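PDB 6LKK: ABC transporter, solute-binding protein from Staphylococcus aureus, which binds glucose 6-phosphate as an extracellular solute-binding protein and, with a two-component system, takes part in signal transduction. Local coordinates for residues I218-N223 against K229-V234. Sequence-based numbering, arbitrary orientation.
Sequences IALVKN and KRKKLV
Leu-220 lies over one face of the Arg-230 guanidinium, its CB 4.0 Å from Arg-230 CZ and above the centre of the plane, while the carbonyl of Val-221 takes the edge. There Arg-230 NH1 donates to Val-221 O at 2.6 Å, with an N-H...O angle of 151° and the oxygen near the guanidinium plane but tilted from it. Arg-230 NH2 also donates, at 2.9 Å, to the oxygen of a water that accepts from Asn-223 N as well, so two neighbouring nitrogens of one group hold the backbone at Val-221 and Asn-223. The amide of Asn-223 runs alongside, its plane 14° from that of the guanidinium, but its ND2 is spent on Gly-52 O and Asp-53 OD1. Arg-230 spans the gap because its CG sits between the backbone N and carbonyl carbon (chi1 66°) and the chain is extended from there to NE.

Apolar atoms fill in beside this polar end. Leu-220 CD2 rests between Arg-230 CD and Val-234 CG2, 3.7 Å from the latter; Leu-220 CD1 meets Lys-231 CE at 3.9 Å, and Ile-218 CG2 touches Val-234 CG2 at 3.7 Å. One helical turn thus presents Arg-230 and Val-234 to the strand; the axes of 218-221 and 230-234 come within 9.7 Å and run nearly antiparallel. Val-54 of strand 54-56 packs against Ile-218, Leu-220 and Arg-230.

The contact joins strand 213-221 to helix 230-237 in the solute-binding fold; the side chain of Ile-218 is about 9 Å from the bound glucose 6-phosphate. Chemically, the buried guanidinium has carbonyl and water acceptors, and the weak, long ion pair of Arg-230 NH1 with Asp-53 OD1 may partly offset its charge.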
ATOM      1  N   ILE A 218       0.298  -2.977 -10.756  1.00 19.19           N
ATOM      2  CA  ILE A 218      -0.444  -2.276 -11.798  1.00 17.50           C
ATOM      3  C   ILE A 218      -1.093  -3.316 -12.697  1.00 16.21           C
ATOM      4  O   ILE A 218      -0.460  -4.312 -13.065  1.00 19.10           O
ATOM      5  CB  ILE A 218       0.461  -1.350 -12.637  1.00 18.33           C
ATOM      6  CG1 ILE A 218       1.038  -0.232 -11.776  1.00 20.24           C
ATOM      7  CG2 ILE A 218      -0.318  -0.748 -13.801  1.00 21.50           C
ATOM      8  CD1 ILE A 218       2.186   0.498 -12.438  1.00 23.61           C
ATOM      9  N   ALA A 219      -2.346  -3.071 -13.078  1.00 18.17           N
ATOM     10  CA  ALA A 219      -3.098  -4.006 -13.902  1.00 19.22           C
ATOM     11  C   ALA A 219      -3.939  -3.248 -14.921  1.00 18.76           C
ATOM     12  O   ALA A 219      -4.390  -2.126 -14.670  1.00 19.82           O
ATOM     13  CB  ALA A 219      -4.006  -4.901 -13.051  1.00 22.20           C
ATOM     14  N   LEU A 220      -4.141  -3.879 -16.077  1.00 17.65           N
ATOM     15  CA  LEU A 220      -5.041  -3.371 -17.102  1.00 17.70           C
ATOM     16  C   LEU A 220      -6.453  -3.885 -16.841  1.00 18.58           C
ATOM     17  O   LEU A 220      -6.655  -5.085 -16.629  1.00 21.52           O
ATOM     18  CB  LEU A 220      -4.573  -3.800 -18.497  1.00 19.28           C
ATOM     19  CG  LEU A 220      -3.195  -3.324 -18.966  1.00 20.30           C
ATOM     20  CD1 LEU A 220      -2.960  -3.745 -20.407  1.00 20.10           C
ATOM     21  CD2 LEU A 220      -3.049  -1.817 -18.828  1.00 21.91           C
ATOM     22  N   VAL A 221      -7.421  -2.976 -16.861  1.00 19.73           N
ATOM     23  CA  VAL A 221      -8.812  -3.298 -16.563  1.00 19.66           C
ATOM     24  C   VAL A 221      -9.510  -3.742 -17.839  1.00 23.07           C
ATOM     25  O   VAL A 221      -9.372  -3.111 -18.895  1.00 24.16           O
ATOM     26  CB  VAL A 221      -9.524  -2.085 -15.938  1.00 21.20           C
ATOM     27  CG1 VAL A 221     -11.005  -2.377 -15.712  1.00 24.78           C
ATOM     28  CG2 VAL A 221      -8.854  -1.697 -14.630  1.00 23.40           C
ATOM     29  N   LYS A 222     -10.280  -4.822 -17.743  1.00 22.89           N
ATOM     30  CA  LYS A 222     -11.035  -5.316 -18.888  1.00 26.23           C
ATOM     31  C   LYS A 222     -12.244  -4.418 -19.115  1.00 27.28           C
ATOM     32  O   LYS A 222     -13.094  -4.276 -18.227  1.00 30.68           O
ATOM     33  CB  LYS A 222     -11.469  -6.762 -18.665  1.00 28.49           C
ATOM     34  CG  LYS A 222     -12.113  -7.388 -19.893  1.00 29.88           C
ATOM     35  CD  LYS A 222     -12.592  -8.807 -19.634  1.00 46.08           C
ATOM     36  CE  LYS A 222     -11.432  -9.787 -19.568  1.00 49.00           C
ATOM     37  NZ  LYS A 222     -11.873 -11.141 -19.136  1.00 47.16           N
ATOM     38  N   ASN A 223     -12.320  -3.808 -20.295  1.00 26.79           N
ATOM     39  CA  ASN A 223     -13.412  -2.907 -20.624  1.00 26.70           C
ATOM     40  C   ASN A 223     -13.712  -3.029 -22.112  1.00 30.99           C
ATOM     41  O   ASN A 223     -13.033  -3.751 -22.849  1.00 31.73           O
ATOM     42  CB  ASN A 223     -13.077  -1.465 -20.227  1.00 29.39           C
ATOM     43  CG  ASN A 223     -11.801  -0.961 -20.872  1.00 29.08           C
ATOM     44  OD1 ASN A 223     -11.343  -1.498 -21.878  1.00 29.18           O
ATOM     45  ND2 ASN A 223     -11.219   0.082 -20.290  1.00 28.14           N
ATOM     46  N   LYS A 229      -3.506   4.137 -25.179  1.00 20.07           N
ATOM     47  CA  LYS A 229      -2.279   4.604 -24.547  1.00 19.48           C
ATOM     48  C   LYS A 229      -2.048   3.996 -23.168  1.00 16.71           C
ATOM     49  O   LYS A 229      -1.090   4.383 -22.490  1.00 20.01           O
ATOM     50  CB  LYS A 229      -2.296   6.131 -24.437  1.00 23.17           C
ATOM     51  CG  LYS A 229      -1.974   6.836 -25.741  1.00 31.54           C
ATOM     52  CD  LYS A 229      -0.475   6.844 -25.982  1.00 35.83           C
ATOM     53  CE  LYS A 229      -0.129   7.019 -27.451  1.00 42.32           C
ATOM     54  NZ  LYS A 229       1.272   6.590 -27.714  1.00 44.73           N
ATOM     55  N   ARG A 230      -2.885   3.050 -22.739  1.00 19.68           N
ATOM     56  CA  ARG A 230      -2.754   2.548 -21.375  1.00 17.94           C
ATOM     57  C   ARG A 230      -1.515   1.681 -21.206  1.00 18.07           C
ATOM     58  O   ARG A 230      -0.922   1.664 -20.124  1.00 18.52           O
ATOM     59  CB  ARG A 230      -4.008   1.780 -20.958  1.00 18.05           C
ATOM     60  CG  ARG A 230      -4.285   0.487 -21.703  1.00 19.46           C
ATOM     61  CD  ARG A 230      -5.569  -0.119 -21.162  1.00 20.06           C
ATOM     62  NE  ARG A 230      -5.874  -1.437 -21.708  1.00 20.13           N
ATOM     63  CZ  ARG A 230      -6.912  -2.172 -21.320  1.00 22.40           C
ATOM     64  NH1 ARG A 230      -7.739  -1.717 -20.387  1.00 27.06           N
ATOM     65  NH2 ARG A 230      -7.126  -3.360 -21.862  1.00 23.57           N
ATOM     66  N   LYS A 231      -1.096   0.962 -22.250  1.00 17.73           N
ATOM     67  CA  LYS A 231       0.144   0.203 -22.133  1.00 16.55           C
ATOM     68  C   LYS A 231       1.353   1.126 -22.083  1.00 18.28           C
ATOM     69  O   LYS A 231       2.335   0.822 -21.394  1.00 17.84           O
ATOM     70  CB  LYS A 231       0.265  -0.800 -23.280  1.00 18.01           C
ATOM     71  CG  LYS A 231      -0.590  -2.030 -23.057  1.00 17.71           C
ATOM     72  CD  LYS A 231      -0.521  -3.019 -24.203  1.00 19.75           C
ATOM     73  CE  LYS A 231      -1.437  -4.202 -23.924  1.00 23.56           C
ATOM     74  NZ  LYS A 231      -1.467  -5.194 -25.035  1.00 26.36           N
ATOM     75  N   LYS A 232       1.297   2.265 -22.780  1.00 17.12           N
ATOM     76  CA  LYS A 232       2.355   3.258 -22.632  1.00 16.10           C
ATOM     77  C   LYS A 232       2.391   3.799 -21.209  1.00 18.77           C
ATOM     78  O   LYS A 232       3.471   4.065 -20.668  1.00 17.44           O
ATOM     79  CB  LYS A 232       2.159   4.393 -23.639  1.00 17.16           C
ATOM     80  CG  LYS A 232       3.101   5.586 -23.469  1.00 23.84           C
ATOM     81  CD  LYS A 232       4.564   5.215 -23.650  1.00 26.70           C
ATOM     82  CE  LYS A 232       5.428   5.829 -22.559  1.00 30.89           C
ATOM     83  NZ  LYS A 232       6.864   5.460 -22.695  1.00 30.28           N
ATOM     84  N   LEU A 233       1.224   3.955 -20.580  1.00 16.70           N
ATOM     85  CA  LEU A 233       1.191   4.443 -19.203  1.00 16.72           C
ATOM     86  C   LEU A 233       1.845   3.443 -18.256  1.00 17.12           C
ATOM     87  O   LEU A 233       2.640   3.821 -17.388  1.00 16.98           O
ATOM     88  CB  LEU A 233      -0.251   4.734 -18.774  1.00 18.04           C
ATOM     89  CG  LEU A 233      -0.428   5.187 -17.318  1.00 17.84           C
ATOM     90  CD1 LEU A 233       0.351   6.467 -17.038  1.00 18.85           C
ATOM     91  CD2 LEU A 233      -1.898   5.382 -16.987  1.00 20.95           C
ATOM     92  N   VAL A 234       1.514   2.158 -18.397  1.00 17.67           N
ATOM     93  CA  VAL A 234       2.139   1.148 -17.545  1.00 15.24           C
ATOM     94  C   VAL A 234       3.647   1.136 -17.763  1.00 16.61           C
ATOM     95  O   VAL A 234       4.427   1.084 -16.804  1.00 17.00           O
ATOM     96  CB  VAL A 234       1.513  -0.235 -17.801  1.00 16.62           C
ATOM     97  CG1 VAL A 234       2.206  -1.300 -16.960  1.00 19.34           C
ATOM     98  CG2 VAL A 234       0.025  -0.217 -17.486  1.00 18.50           C
TER
HETATM   99  O   HOH W   1      -9.904  -4.178 -22.148  1.00 25.44           O